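TetR family transcriptional repressor LfrR (Mycobacterium smegmatis, PDB 2V57) represses transcription of the lfrRA operon by binding directly to the promoter region upstream of lfrR, and is captured here in complex with proflavine. Local coordinates at residues L99-L104 / Q157-E161. Sequence-based numbering, arbitrary orientation.
Sequences LGPIVL and QAGYE
Tyr160 reaches from helix 147-164 to pack on the turn at Gly100-Pro101 and on Val103 in the first turn of helix 102-106, illustrating how one aromatic ring can join two helices in the all-helical ligand-binding and dimerisation domain of a TetR-family repressor. The polar part of the contact is a carbonyl over a ring: Gly100 O sits 3.2 Å above one face of Tyr160, displaced toward the rim, with Tyr160 CE1 its nearest atom at 3.3 Å. Gly100, with phi 88°, is where the backbone first departs from helical angles after helix 85-97; its carbonyl also accepts the backbone N-H of Val103. Beyond the ring, Tyr160 OH is hydrogen-bonded to Gln96 O, which ties the phenol to the end of helix 85-97.

Van der Waals packing does the rest. Val103 approaches the ring obliquely, its CB 3.6 Å from Tyr160 CE2, while CG2 lies against the hydroxyl oxygen. Leu104 runs past Tyr160 and Gln157 in the opposite sense and divides its methyls: CD1 lies 3.9 Å from Tyr160 CB and also meets the carboxylate oxygen OE1 of Glu161, whereas CD2 takes the Gln157 side. The extended Gln157 sends its amide onward, OE1 bonding to Tyr108 OH of the second subunit and NE2 to Trp153 O, so this packing adjoins the dimer interface. Leu104 CD2 lies against the aliphatic stem of Gln157, 3.5 Å from Gln157 CB.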
loop_
_atom_site.group_PDB
_atom_site.type_symbol
_atom_site.label_atom_id
_atom_site.label_comp_id
_atom_site.label_asym_id
_atom_site.label_seq_id
_atom_site.Cartn_x
_atom_site.Cartn_y
_atom_site.Cartn_z
ATOM N N LEU B 99 -14.752 3.304 3.793
ATOM C CA LEU B 99 -14.061 2.763 4.957
ATOM C C LEU B 99 -13.051 3.793 5.471
ATOM O O LEU B 99 -12.700 3.786 6.647
ATOM C CB LEU B 99 -13.333 1.445 4.624
ATOM C CG LEU B 99 -14.157 0.233 4.159
ATOM C CD1 LEU B 99 -13.270 -0.877 3.597
ATOM C CD2 LEU B 99 -15.020 -0.296 5.300
ATOM N N GLY B 100 -12.562 4.658 4.584
ATOM C CA GLY B 100 -11.644 5.708 4.984
ATOM C C GLY B 100 -10.178 5.301 4.961
ATOM O O GLY B 100 -9.838 4.150 4.684
ATOM N N PRO B 101 -9.294 6.262 5.246
ATOM C CA PRO B 101 -7.849 6.065 5.134
ATOM C C PRO B 101 -7.253 5.090 6.147
ATOM O O PRO B 101 -6.066 4.813 6.024
ATOM C CB PRO B 101 -7.291 7.483 5.353
ATOM C CG PRO B 101 -8.366 8.182 6.133
ATOM C CD PRO B 101 -9.632 7.668 5.530
ATOM N N ILE B 102 -8.013 4.575 7.113
ATOM C CA ILE B 102 -7.430 3.571 8.017
ATOM C C ILE B 102 -7.025 2.322 7.226
ATOM O O ILE B 102 -6.135 1.554 7.621
ATOM C CB ILE B 102 -8.370 3.202 9.201
ATOM C CG1 ILE B 102 -7.584 2.470 10.304
ATOM C CG2 ILE B 102 -9.568 2.378 8.724
ATOM C CD1 ILE B 102 -6.540 3.367 10.990
ATOM N N VAL B 103 -7.662 2.122 6.079
ATOM C CA VAL B 103 -7.299 0.994 5.220
ATOM C C VAL B 103 -5.826 1.041 4.785
ATOM O O VAL B 103 -5.202 -0.001 4.619
ATOM C CB VAL B 103 -8.252 0.863 4.000
ATOM C CG1 VAL B 103 -7.820 -0.287 3.090
ATOM C CG2 VAL B 103 -9.699 0.692 4.488
ATOM N N LEU B 104 -5.267 2.242 4.631
ATOM C CA LEU B 104 -3.848 2.384 4.318
ATOM C C LEU B 104 -2.991 1.889 5.467
ATOM O O LEU B 104 -1.867 1.399 5.277
ATOM C CB LEU B 104 -3.498 3.851 4.058
ATOM C CG LEU B 104 -4.142 4.525 2.844
ATOM C CD1 LEU B 104 -4.035 6.035 2.986
ATOM C CD2 LEU B 104 -3.481 4.051 1.551
ATOM N N GLN B 157 -6.468 2.439 -2.663
ATOM C CA GLN B 157 -5.580 3.197 -1.785
ATOM C C GLN B 157 -5.102 4.496 -2.425
ATOM O O GLN B 157 -4.880 5.491 -1.728
ATOM C CB GLN B 157 -4.446 2.323 -1.299
ATOM C CG GLN B 157 -5.005 1.203 -0.423
ATOM C CD GLN B 157 -3.962 0.215 -0.010
ATOM O OE1 GLN B 157 -3.237 0.436 0.963
ATOM N NE2 GLN B 157 -3.868 -0.890 -0.746
ATOM N N ALA B 158 -4.988 4.508 -3.751
ATOM C CA ALA B 158 -4.771 5.763 -4.453
ATOM C C ALA B 158 -5.955 6.685 -4.136
ATOM O O ALA B 158 -5.795 7.903 -3.985
ATOM C CB ALA B 158 -4.667 5.529 -5.943
ATOM N N GLY B 159 -7.143 6.084 -4.056
ATOM C CA GLY B 159 -8.346 6.805 -3.696
ATOM C C GLY B 159 -8.282 7.390 -2.294
ATOM O O GLY B 159 -8.603 8.555 -2.112
ATOM N N TYR B 160 -7.886 6.594 -1.297
ATOM C CA TYR B 160 -7.776 7.147 0.061
ATOM C C TYR B 160 -6.759 8.282 0.124
ATOM O O TYR B 160 -6.947 9.255 0.859
ATOM C CB TYR B 160 -7.403 6.090 1.100
ATOM C CG TYR B 160 -8.313 4.890 1.123
ATOM C CD1 TYR B 160 -9.664 5.017 1.432
ATOM C CD2 TYR B 160 -7.815 3.625 0.853
ATOM C CE1 TYR B 160 -10.488 3.915 1.452
ATOM C CE2 TYR B 160 -8.629 2.521 0.862
ATOM C CZ TYR B 160 -9.969 2.670 1.156
ATOM O OH TYR B 160 -10.780 1.562 1.171
ATOM N N GLU B 161 -5.668 8.142 -0.621
ATOM C CA GLU B 161 -4.625 9.165 -0.637
ATOM C C GLU B 161 -5.151 10.444 -1.258
ATOM O O GLU B 161 -4.926 11.537 -0.733
ATOM C CB GLU B 161 -3.398 8.692 -1.420
ATOM C CG GLU B 161 -2.844 7.352 -0.988
ATOM C CD GLU B 161 -1.779 7.470 0.068
ATOM O OE1 GLU B 161 -1.934 8.314 0.976
ATOM O OE2 GLU B 161 -0.780 6.717 -0.016
#